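Local coordinates for geranylgeranyl pyrophosphate synthetase (Pyrococcus horikoshii, PDB 1WY0), which probably makes geranylgeranyl diphosphate by joining isopentenyl diphosphate to an allylic diphosphate, as other all-helical polyprenyl synthases do, at residues E168-M173 against F214-D219; R208-A213 against D309-A314; A248-N253 against D292-Y297. One frame throughout, in Å; residues are numbered along the deposited sequence.

Contact 1 (E168-M173 against F214-D219)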
loop_
_atom_site.group_PDB
_atom_site.type_symbol
_atom_site.label_atom_id
_atom_site.label_comp_id
_atom_site.label_asym_id
_atom_site.label_seq_id
_atom_site.Cartn_x
_atom_site.Cartn_y
_atom_site.Cartn_z
ATOM N N GLU A 168 -7.766 23.481 14.968
ATOM C CA GLU A 168 -6.464 23.346 14.334
ATOM C C GLU A 168 -6.082 21.888 14.095
ATOM O O GLU A 168 -5.487 21.556 13.073
ATOM C CB GLU A 168 -5.392 23.997 15.204
ATOM C CG GLU A 168 -4.010 23.892 14.602
ATOM C CD GLU A 168 -2.932 24.208 15.599
ATOM O OE1 GLU A 168 -2.881 25.376 16.057
ATOM O OE2 GLU A 168 -2.147 23.279 15.928
ATOM N N GLU A 169 -6.394 21.030 15.056
ATOM C CA GLU A 169 -6.090 19.615 14.928
ATOM C C GLU A 169 -6.916 19.045 13.787
ATOM O O GLU A 169 -6.378 18.403 12.883
ATOM C CB GLU A 169 -6.406 18.883 16.231
ATOM C CG GLU A 169 -5.214 18.799 17.174
ATOM C CD GLU A 169 -5.586 18.317 18.568
ATOM O OE1 GLU A 169 -6.706 18.612 19.040
ATOM O OE2 GLU A 169 -4.743 17.645 19.198
ATOM N N TYR A 170 -8.221 19.305 13.821
ATOM C CA TYR A 170 -9.036 18.709 12.771
ATOM C C TYR A 170 -8.637 19.226 11.388
ATOM O O TYR A 170 -8.451 18.470 10.443
ATOM C CB TYR A 170 -10.501 19.051 13.050
ATOM C CG TYR A 170 -11.314 18.807 11.829
ATOM C CD1 TYR A 170 -11.808 17.532 11.568
ATOM C CD2 TYR A 170 -11.581 19.846 10.937
ATOM C CE1 TYR A 170 -12.569 17.298 10.432
ATOM C CE2 TYR A 170 -12.333 19.611 9.795
ATOM C CZ TYR A 170 -12.822 18.342 9.540
ATOM O OH TYR A 170 -13.577 18.101 8.409
ATOM N N MET A 171 -8.405 20.519 11.185
ATOM C CA MET A 171 -7.984 21.019 9.881
ATOM C C MET A 171 -6.648 20.465 9.394
ATOM O O MET A 171 -6.433 20.330 8.195
ATOM C CB MET A 171 -7.919 22.552 9.890
ATOM C CG MET A 171 -9.267 23.253 9.884
ATOM S SD MET A 171 -10.457 22.580 8.711
ATOM C CE MET A 171 -9.767 23.187 7.154
ATOM N N GLU A 172 -5.739 20.151 10.304
ATOM C CA GLU A 172 -4.455 19.623 9.870
ATOM C C GLU A 172 -4.653 18.183 9.378
ATOM O O GLU A 172 -3.977 17.724 8.462
ATOM C CB GLU A 172 -3.451 19.668 11.024
ATOM C CG GLU A 172 -2.099 19.085 10.678
ATOM C CD GLU A 172 -1.155 19.045 11.861
ATOM O OE1 GLU A 172 -1.636 18.792 12.983
ATOM O OE2 GLU A 172 0.069 19.244 11.670
ATOM N N MET A 173 -5.618 17.501 9.983
ATOM C CA MET A 173 -5.941 16.125 9.649
ATOM C C MET A 173 -6.691 16.044 8.320
ATOM O O MET A 173 -6.278 15.323 7.401
ATOM C CB MET A 173 -6.784 15.529 10.782
ATOM C CG MET A 173 -7.308 14.105 10.555
ATOM S SD MET A 173 -8.721 13.977 9.424
ATOM C CE MET A 173 -10.105 14.438 10.486
ATOM N N PHE A 214 -15.476 20.038 0.609
ATOM C CA PHE A 214 -16.250 18.848 0.294
ATOM C C PHE A 214 -16.704 18.137 1.567
ATOM O O PHE A 214 -17.888 18.001 1.846
ATOM C CB PHE A 214 -15.374 17.913 -0.540
ATOM C CG PHE A 214 -16.091 16.616 -0.776
ATOM C CD1 PHE A 214 -17.309 16.617 -1.446
ATOM C CD2 PHE A 214 -15.534 15.426 -0.338
ATOM C CE1 PHE A 214 -17.966 15.418 -1.680
ATOM C CE2 PHE A 214 -16.198 14.227 -0.579
ATOM C CZ PHE A 214 -17.415 14.217 -1.252
ATOM N N GLN A 215 -15.657 17.671 2.238
ATOM C CA GLN A 215 -15.840 16.886 3.446
ATOM C C GLN A 215 -16.569 17.686 4.525
ATOM O O GLN A 215 -17.481 17.175 5.169
ATOM C CB GLN A 215 -14.491 16.393 3.978
ATOM C CG GLN A 215 -14.640 15.408 5.127
ATOM C CD GLN A 215 -15.493 14.211 4.732
ATOM O OE1 GLN A 215 -15.148 13.473 3.810
ATOM N NE2 GLN A 215 -16.619 14.029 5.415
ATOM N N ILE A 216 -16.179 18.942 4.719
ATOM C CA ILE A 216 -16.831 19.780 5.723
ATOM C C ILE A 216 -18.324 19.919 5.440
ATOM O O ILE A 216 -19.141 19.881 6.357
ATOM C CB ILE A 216 -16.215 21.202 5.776
ATOM C CG1 ILE A 216 -14.777 21.141 6.300
ATOM C CG2 ILE A 216 -17.076 22.110 6.675
ATOM C CD1 ILE A 216 -14.005 22.435 6.069
ATOM N N TRP A 217 -18.679 20.083 4.170
ATOM C CA TRP A 217 -20.080 20.220 3.792
ATOM C C TRP A 217 -20.837 18.905 4.005
ATOM O O TRP A 217 -22.031 18.911 4.322
ATOM C CB TRP A 217 -20.190 20.669 2.328
ATOM C CG TRP A 217 -21.578 21.073 1.934
ATOM C CD1 TRP A 217 -22.445 20.383 1.133
ATOM C CD2 TRP A 217 -22.265 22.265 2.334
ATOM N NE1 TRP A 217 -23.632 21.075 1.009
ATOM C CE2 TRP A 217 -23.546 22.234 1.737
ATOM C CE3 TRP A 217 -21.921 23.360 3.141
ATOM C CZ2 TRP A 217 -24.487 23.255 1.920
ATOM C CZ3 TRP A 217 -22.856 24.380 3.323
ATOM C CH2 TRP A 217 -24.127 24.317 2.712
ATOM N N ASP A 218 -20.153 17.779 3.826
ATOM C CA ASP A 218 -20.788 16.481 4.042
ATOM C C ASP A 218 -21.122 16.332 5.510
ATOM O O ASP A 218 -22.206 15.863 5.859
ATOM C CB ASP A 218 -19.868 15.333 3.615
ATOM C CG ASP A 218 -19.971 15.038 2.143
ATOM O OD1 ASP A 218 -20.769 15.723 1.465
ATOM O OD2 ASP A 218 -19.264 14.124 1.664
ATOM N N ASP A 219 -20.186 16.725 6.370
ATOM C CA ASP A 219 -20.412 16.643 7.803
ATOM C C ASP A 219 -21.575 17.539 8.204
ATOM O O ASP A 219 -22.353 17.188 9.087
ATOM C CB ASP A 219 -19.142 17.029 8.567
ATOM C CG ASP A 219 -18.002 16.043 8.328
ATOM O OD1 ASP A 219 -18.283 14.948 7.799
ATOM O OD2 ASP A 219 -16.839 16.349 8.677
HETATM O O HOH W 1 -15.987 18.810 9.300
HETATM O O HOH W 2 -14.595 15.069 8.608
#
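Met171 and Ile216 hold the nearest pair of CA atoms, 9.9 Å apart, where helix 167-193 and helix 197-224 pass with their segment axes 12.5 Å apart and 124° between their directions. Only long side chains can span so wide a gap. Tyr170 does most of it: its CG lies anti to the backbone N (chi1 164°), and its phenol reaches tip to tip toward Asp219, the ring and carboxylate planes 60° apart. The two tips stop short of a direct bond, with OH 3.7 Å from Asp219 OD2. Two waters fill the step, each donating to Asp219 OD2 and each hydrogen-bonded to Tyr170 OH, at 2.7 Å and 3.2 Å. Ile216 crosses the phenol end obliquely, its CG1 3.9 Å from Tyr170 OH, and its CD1 meets Met171 SD at 4.4 Å, a branched apolar group suited to a buried flank. Asp219 OD1 has partners of its own: Gln215 NE2, approaching from above the carboxylate plane, and Lys242 in a salt bridge. An alanine at Asp219 would probably leave both waters without their acceptor and Lys242 and Gln215 without a mate. Phe214, Gln215, Asp218 and Asp219 fit the family's second aspartate-rich motif, FQxxDDxxD, which in relatives helps bind diphosphate-bound magnesium. Asp219, its second aspartate, is gripped at both oxygens and so likely to keep one orientation.

Contact 2 (R208-A213 against D309-A314)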
loop_
_atom_site.group_PDB
_atom_site.type_symbol
_atom_site.label_atom_id
_atom_site.label_comp_id
_atom_site.label_asym_id
_atom_site.label_seq_id
_atom_site.Cartn_x
_atom_site.Cartn_y
_atom_site.Cartn_z
ATOM N N ARG A 208 -6.927 21.887 -3.276
ATOM C CA ARG A 208 -6.795 21.805 -1.828
ATOM C C ARG A 208 -8.068 22.282 -1.124
ATOM O O ARG A 208 -8.611 21.632 -0.239
ATOM C CB ARG A 208 -5.614 22.683 -1.417
ATOM C CG ARG A 208 -5.116 22.373 -0.007
ATOM C CD ARG A 208 -4.803 20.885 0.173
ATOM N NE ARG A 208 -3.753 20.699 1.176
ATOM C CZ ARG A 208 -2.672 19.987 0.812
ATOM N NH1 ARG A 208 -2.578 19.501 -0.414
ATOM N NH2 ARG A 208 -1.718 19.730 1.711
ATOM N N ASN A 209 -8.521 23.482 -1.534
ATOM C CA ASN A 209 -9.684 24.089 -0.896
ATOM C C ASN A 209 -10.970 23.300 -1.159
ATOM O O ASN A 209 -11.830 23.153 -0.299
ATOM C CB ASN A 209 -9.830 25.508 -1.443
ATOM C CG ASN A 209 -9.002 26.451 -0.612
ATOM O OD1 ASN A 209 -9.283 26.704 0.555
ATOM N ND2 ASN A 209 -7.947 26.990 -1.248
ATOM N N VAL A 210 -11.151 22.824 -2.384
ATOM C CA VAL A 210 -12.358 22.095 -2.724
ATOM C C VAL A 210 -12.370 20.765 -1.974
ATOM O O VAL A 210 -13.382 20.385 -1.387
ATOM C CB VAL A 210 -12.442 21.847 -4.247
ATOM C CG1 VAL A 210 -13.527 20.829 -4.562
ATOM C CG2 VAL A 210 -12.751 23.146 -4.951
ATOM N N GLY A 211 -11.236 20.074 -1.984
ATOM C CA GLY A 211 -11.136 18.803 -1.288
ATOM C C GLY A 211 -11.546 18.919 0.168
ATOM O O GLY A 211 -12.287 18.078 0.684
ATOM N N ILE A 212 -11.085 19.970 0.837
ATOM C CA ILE A 212 -11.416 20.163 2.242
ATOM C C ILE A 212 -12.874 20.569 2.452
ATOM O O ILE A 212 -13.564 19.986 3.290
ATOM C CB ILE A 212 -10.462 21.201 2.890
ATOM C CG1 ILE A 212 -9.082 20.564 3.082
ATOM C CG2 ILE A 212 -11.006 21.676 4.222
ATOM C CD1 ILE A 212 -8.031 21.488 3.683
ATOM N N ALA A 213 -13.348 21.543 1.684
ATOM C CA ALA A 213 -14.726 22.017 1.815
ATOM C C ALA A 213 -15.770 20.934 1.543
ATOM O O ALA A 213 -16.833 20.927 2.151
ATOM C CB ALA A 213 -14.959 23.209 0.890
ATOM N N ASP A 309 -16.498 29.781 2.207
ATOM C CA ASP A 309 -15.364 30.661 1.987
ATOM C C ASP A 309 -14.284 29.960 1.167
ATOM O O ASP A 309 -13.782 30.512 0.189
ATOM C CB ASP A 309 -14.781 31.134 3.318
ATOM C CG ASP A 309 -15.706 32.084 4.054
ATOM O OD1 ASP A 309 -16.649 32.612 3.421
ATOM O OD2 ASP A 309 -15.483 32.315 5.265
ATOM N N MET A 310 -13.936 28.739 1.552
ATOM C CA MET A 310 -12.914 27.989 0.831
ATOM C C MET A 310 -13.315 27.799 -0.629
ATOM O O MET A 310 -12.475 27.793 -1.525
ATOM C CB MET A 310 -12.698 26.634 1.502
ATOM C CG MET A 310 -11.909 26.727 2.789
ATOM S SD MET A 310 -11.973 25.217 3.744
ATOM C CE MET A 310 -10.724 24.269 2.917
ATOM N N ILE A 311 -14.613 27.630 -0.856
ATOM C CA ILE A 311 -15.137 27.467 -2.202
ATOM C C ILE A 311 -14.935 28.780 -2.961
ATOM O O ILE A 311 -14.499 28.787 -4.111
ATOM C CB ILE A 311 -16.643 27.131 -2.167
ATOM C CG1 ILE A 311 -16.837 25.670 -1.759
ATOM C CG2 ILE A 311 -17.275 27.395 -3.520
ATOM C CD1 ILE A 311 -15.859 24.708 -2.411
ATOM N N LYS A 312 -15.261 29.890 -2.309
ATOM C CA LYS A 312 -15.105 31.196 -2.936
ATOM C C LYS A 312 -13.634 31.440 -3.237
ATOM O O LYS A 312 -13.280 31.863 -4.329
ATOM C CB LYS A 312 -15.637 32.297 -2.018
ATOM C CG LYS A 312 -17.157 32.318 -1.880
ATOM C CD LYS A 312 -17.863 32.477 -3.226
ATOM C CE LYS A 312 -19.374 32.634 -3.028
ATOM N NZ LYS A 312 -20.140 32.755 -4.309
ATOM N N LYS A 313 -12.775 31.157 -2.264
ATOM C CA LYS A 313 -11.347 31.353 -2.458
ATOM C C LYS A 313 -10.808 30.484 -3.582
ATOM O O LYS A 313 -9.962 30.921 -4.354
ATOM C CB LYS A 313 -10.579 31.046 -1.173
ATOM C CG LYS A 313 -9.090 30.833 -1.406
ATOM C CD LYS A 313 -8.369 32.169 -1.569
ATOM C CE LYS A 313 -6.888 31.998 -1.901
ATOM N NZ LYS A 313 -6.450 32.878 -3.023
ATOM N N ALA A 314 -11.297 29.252 -3.671
ATOM C CA ALA A 314 -10.844 28.317 -4.700
ATOM C C ALA A 314 -11.118 28.817 -6.114
ATOM O O ALA A 314 -10.220 28.858 -6.950
ATOM C CB ALA A 314 -11.500 26.966 -4.496
#
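The side chains of Asn209 and Met310 cross at a slant, OD1 of Asn209 lying 3.4 Å from Met310 CG. Beside them Asn209 CB rests 3.8 Å from Ala314 CB, and on the next turn Ala213 CB takes Ile311 CD1 at 3.7 Å. That methyl gets there although the CB of Ile311 points away from helix 197-224, because a chi2 of -42° turns CD1 back toward Ala213. Val210 CG2 adds a looser touch on Ala314 CB, at 4.0 Å. Small alanines on both helices suit the close approach: the segment axes come within 8.4 Å and run nearly antiparallel, at 159°. The end of Met310 lies across Ile212, but its methyl is modelled too near to be trusted in detail.

Further out, Asn209 ND2 bonds to Ser205 O one turn back, which fixes the rotation of the amide. The end of Arg208 leads away from this interface, to salt bridges with Glu148 and Glu183, while Ile212 and Val210 also pack on helix 167-193. No hydrogen bond joins the two segments: van der Waals fit holds them, mostly of apolar side chains, and the one amide among them gives an N-H to its own helix.

Contact 3 (A248-N253 against D292-Y297)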
loop_
_atom_site.group_PDB
_atom_site.type_symbol
_atom_site.label_atom_id
_atom_site.label_comp_id
_atom_site.label_asym_id
_atom_site.label_seq_id
_atom_site.Cartn_x
_atom_site.Cartn_y
_atom_site.Cartn_z
ATOM N N ALA A 248 -15.299 20.300 16.534
ATOM C CA ALA A 248 -14.111 21.001 17.015
ATOM C C ALA A 248 -14.497 22.421 17.443
ATOM O O ALA A 248 -14.045 22.908 18.479
ATOM C CB ALA A 248 -13.042 21.053 15.932
ATOM N N HIS A 249 -15.327 23.084 16.646
ATOM C CA HIS A 249 -15.758 24.435 16.985
ATOM C C HIS A 249 -16.538 24.410 18.289
ATOM O O HIS A 249 -16.375 25.282 19.136
ATOM C CB HIS A 249 -16.650 25.017 15.891
ATOM C CG HIS A 249 -17.203 26.370 16.223
ATOM N ND1 HIS A 249 -18.368 26.546 16.940
ATOM C CD2 HIS A 249 -16.774 27.611 15.897
ATOM C CE1 HIS A 249 -18.634 27.835 17.041
ATOM N NE2 HIS A 249 -17.682 28.503 16.414
ATOM N N PHE A 250 -17.392 23.410 18.454
ATOM C CA PHE A 250 -18.200 23.328 19.673
ATOM C C PHE A 250 -17.343 23.150 20.933
ATOM O O PHE A 250 -17.537 23.797 21.955
ATOM C CB PHE A 250 -19.168 22.152 19.538
ATOM C CG PHE A 250 -19.771 21.846 20.877
ATOM C CD1 PHE A 250 -19.259 20.803 21.638
ATOM C CD2 PHE A 250 -20.855 22.577 21.331
ATOM C CE1 PHE A 250 -19.838 20.491 22.860
ATOM C CE2 PHE A 250 -21.431 22.260 22.559
ATOM C CZ PHE A 250 -20.924 21.219 23.327
ATOM N N PHE A 251 -16.390 22.198 20.855
ATOM C CA PHE A 251 -15.501 21.973 21.995
ATOM C C PHE A 251 -14.665 23.218 22.321
ATOM O O PHE A 251 -14.283 23.468 23.458
ATOM C CB PHE A 251 -14.572 20.799 21.671
ATOM C CG PHE A 251 -15.302 19.501 21.868
ATOM C CD1 PHE A 251 -16.296 19.404 22.833
ATOM C CD2 PHE A 251 -14.964 18.398 21.100
ATOM C CE1 PHE A 251 -16.959 18.200 23.025
ATOM C CE2 PHE A 251 -15.633 17.194 21.299
ATOM C CZ PHE A 251 -16.630 17.090 22.259
ATOM N N GLU A 252 -14.353 23.996 21.266
ATOM C CA GLU A 252 -13.570 25.207 21.496
ATOM C C GLU A 252 -14.387 26.325 22.165
ATOM O O GLU A 252 -13.862 27.194 22.849
ATOM C CB GLU A 252 -12.997 25.701 20.165
ATOM C CG GLU A 252 -11.635 26.378 20.357
ATOM C CD GLU A 252 -10.818 26.274 19.090
ATOM O OE1 GLU A 252 -10.380 25.180 18.765
ATOM O OE2 GLU A 252 -10.577 27.311 18.464
ATOM N N ASN A 253 -15.713 26.299 21.944
ATOM C CA ASN A 253 -16.496 27.454 22.367
ATOM C C ASN A 253 -17.463 27.174 23.527
ATOM O O ASN A 253 -17.964 28.087 24.180
ATOM C CB ASN A 253 -17.259 27.971 21.147
ATOM C CG ASN A 253 -16.379 28.911 20.361
ATOM O OD1 ASN A 253 -16.175 30.067 20.722
ATOM N ND2 ASN A 253 -15.931 28.417 19.191
ATOM N N ASP A 292 -28.666 20.277 19.216
ATOM C CA ASP A 292 -29.096 21.535 19.811
ATOM C C ASP A 292 -27.928 22.211 20.526
ATOM O O ASP A 292 -27.794 23.437 20.508
ATOM C CB ASP A 292 -30.237 21.299 20.800
ATOM C CG ASP A 292 -31.561 21.044 20.109
ATOM O OD1 ASP A 292 -31.705 21.447 18.931
ATOM O OD2 ASP A 292 -32.461 20.456 20.747
ATOM N N LEU A 293 -27.090 21.403 21.165
ATOM C CA LEU A 293 -25.929 21.926 21.868
ATOM C C LEU A 293 -24.987 22.582 20.873
ATOM O O LEU A 293 -24.382 23.600 21.171
ATOM C CB LEU A 293 -25.207 20.804 22.614
ATOM C CG LEU A 293 -25.781 20.504 23.994
ATOM C CD1 LEU A 293 -25.014 19.369 24.649
ATOM C CD2 LEU A 293 -25.702 21.760 24.843
ATOM N N LEU A 294 -24.881 21.996 19.686
ATOM C CA LEU A 294 -24.020 22.515 18.632
ATOM C C LEU A 294 -24.537 23.832 18.041
ATOM O O LEU A 294 -23.754 24.732 17.719
ATOM C CB LEU A 294 -23.894 21.479 17.510
ATOM C CG LEU A 294 -23.260 20.127 17.854
ATOM C CD1 LEU A 294 -23.268 19.244 16.624
ATOM C CD2 LEU A 294 -21.836 20.334 18.360
ATOM N N LYS A 295 -25.854 23.935 17.892
ATOM C CA LYS A 295 -26.463 25.134 17.317
ATOM C C LYS A 295 -26.357 26.320 18.279
ATOM O O LYS A 295 -26.228 27.476 17.898
ATOM C CB LYS A 295 -27.941 24.838 17.061
ATOM C CG LYS A 295 -28.180 23.982 15.820
ATOM C CD LYS A 295 -29.670 23.691 15.633
ATOM C CE LYS A 295 -29.968 22.874 14.370
ATOM N NZ LYS A 295 -31.415 22.730 14.203
ATOM N N LYS A 296 -26.468 25.982 19.576
ATOM C CA LYS A 296 -26.344 26.995 20.617
ATOM C C LYS A 296 -25.112 27.877 20.405
ATOM O O LYS A 296 -25.114 29.068 20.688
ATOM C CB LYS A 296 -26.231 26.260 21.952
ATOM C CG LYS A 296 -26.204 27.196 23.166
ATOM C CD LYS A 296 -26.365 26.414 24.475
ATOM C CE LYS A 296 -26.097 27.251 25.736
ATOM N NZ LYS A 296 -26.113 26.385 26.918
ATOM N N TYR A 297 -24.021 27.243 19.919
ATOM C CA TYR A 297 -22.768 27.976 19.759
ATOM C C TYR A 297 -22.432 28.278 18.291
ATOM O O TYR A 297 -21.309 28.630 17.949
ATOM C CB TYR A 297 -21.638 27.150 20.384
ATOM C CG TYR A 297 -21.828 27.041 21.855
ATOM C CD1 TYR A 297 -21.350 28.041 22.697
ATOM C CD2 TYR A 297 -22.450 25.919 22.399
ATOM C CE1 TYR A 297 -21.499 27.924 24.071
ATOM C CE2 TYR A 297 -22.592 25.796 23.771
ATOM C CZ TYR A 297 -22.116 26.793 24.606
ATOM O OH TYR A 297 -22.278 26.688 25.975
#
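Phe250 and Leu294 have the closest CA atoms, 6.0 Å apart, where the last turns of helix 245-253 and helix 283-296 come together. The Phe250 side chain, its CG anti to the backbone N (chi1 167°), crosses Leu294 at about a right angle; Leu294 CD2 presses to within 3.4 Å of Phe250 CB. Farther out, Phe250 CE2 lies 4.0 Å from Leu293 CB and 3.8 Å from Tyr297 CD2, the two rings standing obliquely with planes at 74°. A flat, wide phenyl suits this spot, since it meets two leucines and a tyrosine at once, and Phe262 of helix 256-264 joins the cluster. The segments belong to short helices late in the all-helical isoprenoid synthase fold, toward its periphery, and Tyr297 sits in the turn that leads on to helix 299-315. In that turn Tyr297 O meets the edge of the His249 ring, 2.9 Å from CE1, while ND1 bonds to Ser299. Asn253 ND2 lies over one face of the same imidazole, toward its rim, and bonds to His249 O, 3.2 Å away. Asn253 O is 3.5 Å from Tyr297 CE1, and the phenol OH goes on to bond Asp258 and the backbone N of Asp255.

Contacts 1 and 2 lie in the buried body of the protein and share helix 197-224; they touch each other, Met171 CE meeting Ile212 CG2 and Ile216 CD1 meeting Met310 SD. Contact 3 sits farther out, its centre about 25 Å from that of the chain, and is partly buried. Chemistry follows place: contact 1 spans a wide gap with water and carboxylate near the probable active site, contact 2 relies on close, mainly apolar fit between nearly antiparallel helices, and contact 3 packs aromatic rings at helix ends, with backbone carbonyl oxygens against ring atoms but no hydrogen bond between the segments. Helices 283-296 and 299-315, used by contacts 3 and 2, are consecutive in the chain.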